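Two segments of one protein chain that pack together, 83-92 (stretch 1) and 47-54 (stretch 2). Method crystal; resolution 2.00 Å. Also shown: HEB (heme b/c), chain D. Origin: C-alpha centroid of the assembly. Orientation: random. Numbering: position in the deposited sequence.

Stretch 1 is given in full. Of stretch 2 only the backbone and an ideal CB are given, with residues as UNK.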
# COMPACT_ATOMS: atom_id res chain seq x y z
N GLY A 83 -17.59 -9.06 -6.51
CA GLY A 83 -18.96 -8.62 -6.66
C GLY A 83 -19.34 -7.50 -5.71
O GLY A 83 -19.95 -6.51 -6.10
N ALA A 84 -18.97 -7.65 -4.45
CA ALA A 84 -19.29 -6.64 -3.44
C ALA A 84 -18.59 -5.32 -3.75
O ALA A 84 -19.17 -4.25 -3.64
CB ALA A 84 -18.91 -7.13 -2.06
N CYS A 85 -17.32 -5.41 -4.13
CA CYS A 85 -16.53 -4.23 -4.41
C CYS A 85 -17.03 -3.54 -5.68
O CYS A 85 -17.11 -2.32 -5.74
CB CYS A 85 -15.06 -4.60 -4.51
SG CYS A 85 -14.42 -5.26 -2.97
N ALA A 86 -17.38 -4.33 -6.69
CA ALA A 86 -17.94 -3.78 -7.92
C ALA A 86 -19.27 -3.05 -7.63
O ALA A 86 -19.52 -1.94 -8.14
CB ALA A 86 -18.13 -4.89 -8.95
N ALA A 87 -20.12 -3.65 -6.82
CA ALA A 87 -21.41 -3.01 -6.52
C ALA A 87 -21.20 -1.73 -5.72
O ALA A 87 -22.05 -0.82 -5.75
CB ALA A 87 -22.32 -3.96 -5.78
N ALA A 88 -20.09 -1.64 -4.99
CA ALA A 88 -19.81 -0.45 -4.20
C ALA A 88 -19.31 0.70 -5.07
O ALA A 88 -19.22 1.84 -4.60
CB ALA A 88 -18.79 -0.74 -3.14
N GLY A 89 -18.97 0.40 -6.33
CA GLY A 89 -18.57 1.40 -7.31
C GLY A 89 -17.07 1.44 -7.59
O GLY A 89 -16.60 2.31 -8.29
N VAL A 90 -16.34 0.46 -7.08
CA VAL A 90 -14.91 0.41 -7.29
C VAL A 90 -14.62 0.06 -8.75
O VAL A 90 -15.38 -0.67 -9.38
CB VAL A 90 -14.22 -0.62 -6.38
CG1 VAL A 90 -12.74 -0.58 -6.56
CG2 VAL A 90 -14.55 -0.35 -4.93
N TRP A 91 -13.51 0.59 -9.26
CA TRP A 91 -13.04 0.29 -10.61
C TRP A 91 -12.41 -1.09 -10.73
O TRP A 91 -11.95 -1.67 -9.74
CB TRP A 91 -12.03 1.36 -11.05
CG TRP A 91 -10.89 1.48 -10.06
CD1 TRP A 91 -9.69 0.82 -10.08
CD2 TRP A 91 -10.87 2.31 -8.88
NE1 TRP A 91 -8.92 1.19 -9.00
CE2 TRP A 91 -9.62 2.10 -8.25
CE3 TRP A 91 -11.78 3.20 -8.31
CZ2 TRP A 91 -9.27 2.76 -7.07
CZ3 TRP A 91 -11.42 3.86 -7.14
CH2 TRP A 91 -10.18 3.63 -6.53
N ASP A 92 -12.41 -1.61 -11.96
CA ASP A 92 -11.70 -2.84 -12.33
C ASP A 92 -10.25 -2.76 -11.82
O ASP A 92 -9.57 -1.77 -12.08
CB ASP A 92 -11.77 -2.97 -13.87
CG ASP A 92 -11.15 -4.26 -14.40
OD1 ASP A 92 -10.27 -4.84 -13.75
OD2 ASP A 92 -11.51 -4.65 -15.53
N UNK A 47 -16.96 1.52 5.41
CA UNK A 47 -16.80 1.95 4.03
C UNK A 47 -16.30 0.82 3.10
O UNK A 47 -15.10 0.59 2.96
CB UNK A 47 -15.83 3.13 3.98
N UNK A 48 -17.24 0.14 2.47
CA UNK A 48 -16.97 -0.99 1.60
C UNK A 48 -15.94 -0.65 0.53
O UNK A 48 -14.93 -1.32 0.40
CB UNK A 48 -18.27 -1.47 0.94
N UNK A 49 -16.21 0.38 -0.24
CA UNK A 49 -15.33 0.79 -1.32
C UNK A 49 -13.91 1.05 -0.87
O UNK A 49 -12.96 0.58 -1.50
CB UNK A 49 -15.89 2.05 -1.99
N UNK A 50 -13.75 1.77 0.24
CA UNK A 50 -12.40 2.01 0.75
C UNK A 50 -11.70 0.70 1.15
O UNK A 50 -10.55 0.47 0.81
CB UNK A 50 -12.46 2.96 1.95
N UNK A 51 -12.42 -0.21 1.80
CA UNK A 51 -11.83 -1.46 2.25
C UNK A 51 -11.57 -2.44 1.10
O UNK A 51 -10.88 -3.46 1.27
CB UNK A 51 -12.74 -2.11 3.29
N UNK A 52 -12.12 -2.13 -0.07
CA UNK A 52 -11.83 -2.87 -1.30
C UNK A 52 -10.54 -2.43 -2.00
O UNK A 52 -10.02 -3.14 -2.86
CB UNK A 52 -13.00 -2.72 -2.27
N UNK A 53 -10.01 -1.26 -1.63
CA UNK A 53 -8.89 -0.72 -2.37
C UNK A 53 -7.63 -0.48 -1.54
O UNK A 53 -6.63 -0.08 -2.10
CB UNK A 53 -9.32 0.59 -3.03
N UNK A 54 -7.67 -0.66 -0.22
CA UNK A 54 -6.47 -0.44 0.58
C UNK A 54 -5.70 -1.77 0.67
O UNK A 54 -6.16 -2.68 1.35
CB UNK A 54 -6.82 0.09 1.97
FE HEB D . -14.87 6.34 1.10
CHA HEB D . -17.22 8.25 2.73
CHB HEB D . -17.32 5.26 -1.07
CHC HEB D . -12.47 5.13 -1.07
CHD HEB D . -12.35 7.82 2.86
NA HEB D . -16.91 6.71 0.85
C1A HEB D . -17.68 7.49 1.68
C2A HEB D . -19.05 7.39 1.24
C3A HEB D . -19.08 6.57 0.19
C4A HEB D . -17.73 6.12 -0.08
CMA HEB D . -20.31 6.13 -0.64
CAA HEB D . -20.24 8.13 1.90
CBA HEB D . -20.63 9.31 1.01
CGA HEB D . -21.87 10.00 1.53
O1A HEB D . -22.64 10.56 0.71
O2A HEB D . -22.10 9.99 2.76
NB HEB D . -14.90 5.45 -0.70
C1B HEB D . -16.00 4.99 -1.40
C2B HEB D . -15.54 4.20 -2.52
C3B HEB D . -14.21 4.18 -2.48
C4B HEB D . -13.79 4.95 -1.36
CMB HEB D . -16.43 3.49 -3.55
CAB HEB D . -13.17 3.51 -3.40
CBB HEB D . -13.46 3.15 -4.64
NC HEB D . -12.81 6.48 0.88
C1C HEB D . -12.01 5.83 -0.01
C2C HEB D . -10.61 5.99 0.35
C3C HEB D . -10.59 6.73 1.46
C4C HEB D . -11.97 7.05 1.80
CMC HEB D . -9.44 5.35 -0.46
CAC HEB D . -9.41 7.23 2.30
CBC HEB D . -8.16 7.13 1.86
ND HEB D . -14.79 7.83 2.53
C1D HEB D . -13.63 8.21 3.18
C2D HEB D . -13.96 9.06 4.29
C3D HEB D . -15.48 9.20 4.24
C4D HEB D . -15.90 8.40 3.12
CMD HEB D . -12.98 9.70 5.29
CAD HEB D . -16.38 9.98 5.22
CBD HEB D . -16.60 11.42 4.80
CGD HEB D . -17.20 12.16 5.98
O1D HEB D . -17.53 11.51 7.02
O2D HEB D . -17.35 13.41 5.87

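Position 47 lies just before the first turn of a helix, with phi/psi of -89/94, and nothing of stretch 1 comes within 5.5 Å of its ideal CB. HEB FE lies about 4.4 Å from that ideal CB, within reach of a short side chain. A short acceptor such as Asp, Asn, Ser or Thr would suit the cap, and one that can also bind metal would serve twice. The residue is Asp47. Its OD1 accepts a capping hydrogen bond from the backbone N of residue 50 at 3.1 Å, while OD2 binds HEB FE at 2.2 Å.

At position 48 the CA-to-CB bond points toward stretch 1, and the ideal CB stands 4.2 Å from Ala88 CB and 5.4 Å from Ala84 O. Stretch 1 offers a methyl and a helical carbonyl, so a small or medium side chain, such as Ala, Val, Thr or Ser, would fit. The deposited Thr48 uses its methyl here: CG2 lies 3.9 Å from Ala88 CB and 4.2 Å from Ala84 O. Its OG1 is hydrogen-bonded elsewhere in the structure.

Position 49 is where the two backbones come close, its CA 5.5 Å from Ala88 CA. An ideal CB would sit 4.2 Å from Ala88 CB and 4.0 Å from Val90 CG2, which is tolerable, but only 2.2 Å from HEB CMB, a clash. The helical angles of -55/-46 do not themselves require glycine; the heme methyl does. Gly49 accordingly leaves its backbone bare, with Val90 CG2 3.9 Å from Gly49 CA and Ala88 CB 4.0 Å from Gly49 N.

Position 50 points away from stretch 1, which sets no preference, but HEB C1C lies about 3.5 Å from the ideal CB, so a small or slender side chain running along the heme would suit, among them Ala, Ser or Cys. It is Cys50, whose SG lies 3.4 Å from HEB C2C and which is covalently bonded to a group elsewhere in the structure.

Position 51 is also beyond the reach of stretch 1, and the backbone leaves the choice wide. Leu51 fills it, the end of its side chain leading away.

Position 52 is the most telling. CA-to-CB points toward stretch 1, and the ideal CB is 3.0 Å from Cys85 SG, too close for anything but a bonded neighbour, so cysteine is strongly indicated. Cys52 forms a disulfide with Cys85, SG to SG 2.0 Å and chi3 -81°, covalently tying together segments far apart in sequence. Val90 CG2 packs against Cys52 CB at 3.9 Å beside this link.

At position 53 CA-to-CB again points toward stretch 1, and the ideal CB is 4.6 Å from Trp91 CZ2 and 5.1 Å from Val90 CG1. This apolar corner would take Val, Ile, Leu or Met. Val53, chi1 m, brings its CG1 to 3.6 Å from Val90 CG1 and 4.1 Å from Trp91 CZ2, meeting the indole obliquely. Its CG2 lies 3.9 Å from HEB CMC.

Position 54 is out of reach, so stretch 1 sets no preference; Ile54 occupies it, at an N-cap position.

Stretch 2 (47-54) DTGCLCVI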
# COMPACT_ATOMS: atom_id res chain seq x y z
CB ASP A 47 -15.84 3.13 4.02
CG ASP A 47 -15.70 3.77 2.67
OD1 ASP A 47 -16.13 3.22 1.62
OD2 ASP A 47 -15.13 4.87 2.68
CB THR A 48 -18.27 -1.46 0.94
OG1 THR A 48 -19.25 -1.69 1.96
CG2 THR A 48 -18.05 -2.73 0.13
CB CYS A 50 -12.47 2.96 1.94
SG CYS A 50 -10.86 3.47 2.57
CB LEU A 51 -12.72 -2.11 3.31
CG LEU A 51 -12.83 -1.31 4.60
CD1 LEU A 51 -13.88 -1.90 5.52
CD2 LEU A 51 -11.50 -1.21 5.29
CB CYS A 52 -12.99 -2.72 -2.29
SG CYS A 52 -14.50 -3.59 -1.81
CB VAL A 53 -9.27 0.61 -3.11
CG1 VAL A 53 -10.50 0.39 -3.96
CG2 VAL A 53 -9.47 1.79 -2.15
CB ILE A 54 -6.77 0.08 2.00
CG1 ILE A 54 -7.58 1.39 1.95
CG2 ILE A 54 -5.47 0.29 2.78
CD1 ILE A 54 -6.86 2.55 1.24
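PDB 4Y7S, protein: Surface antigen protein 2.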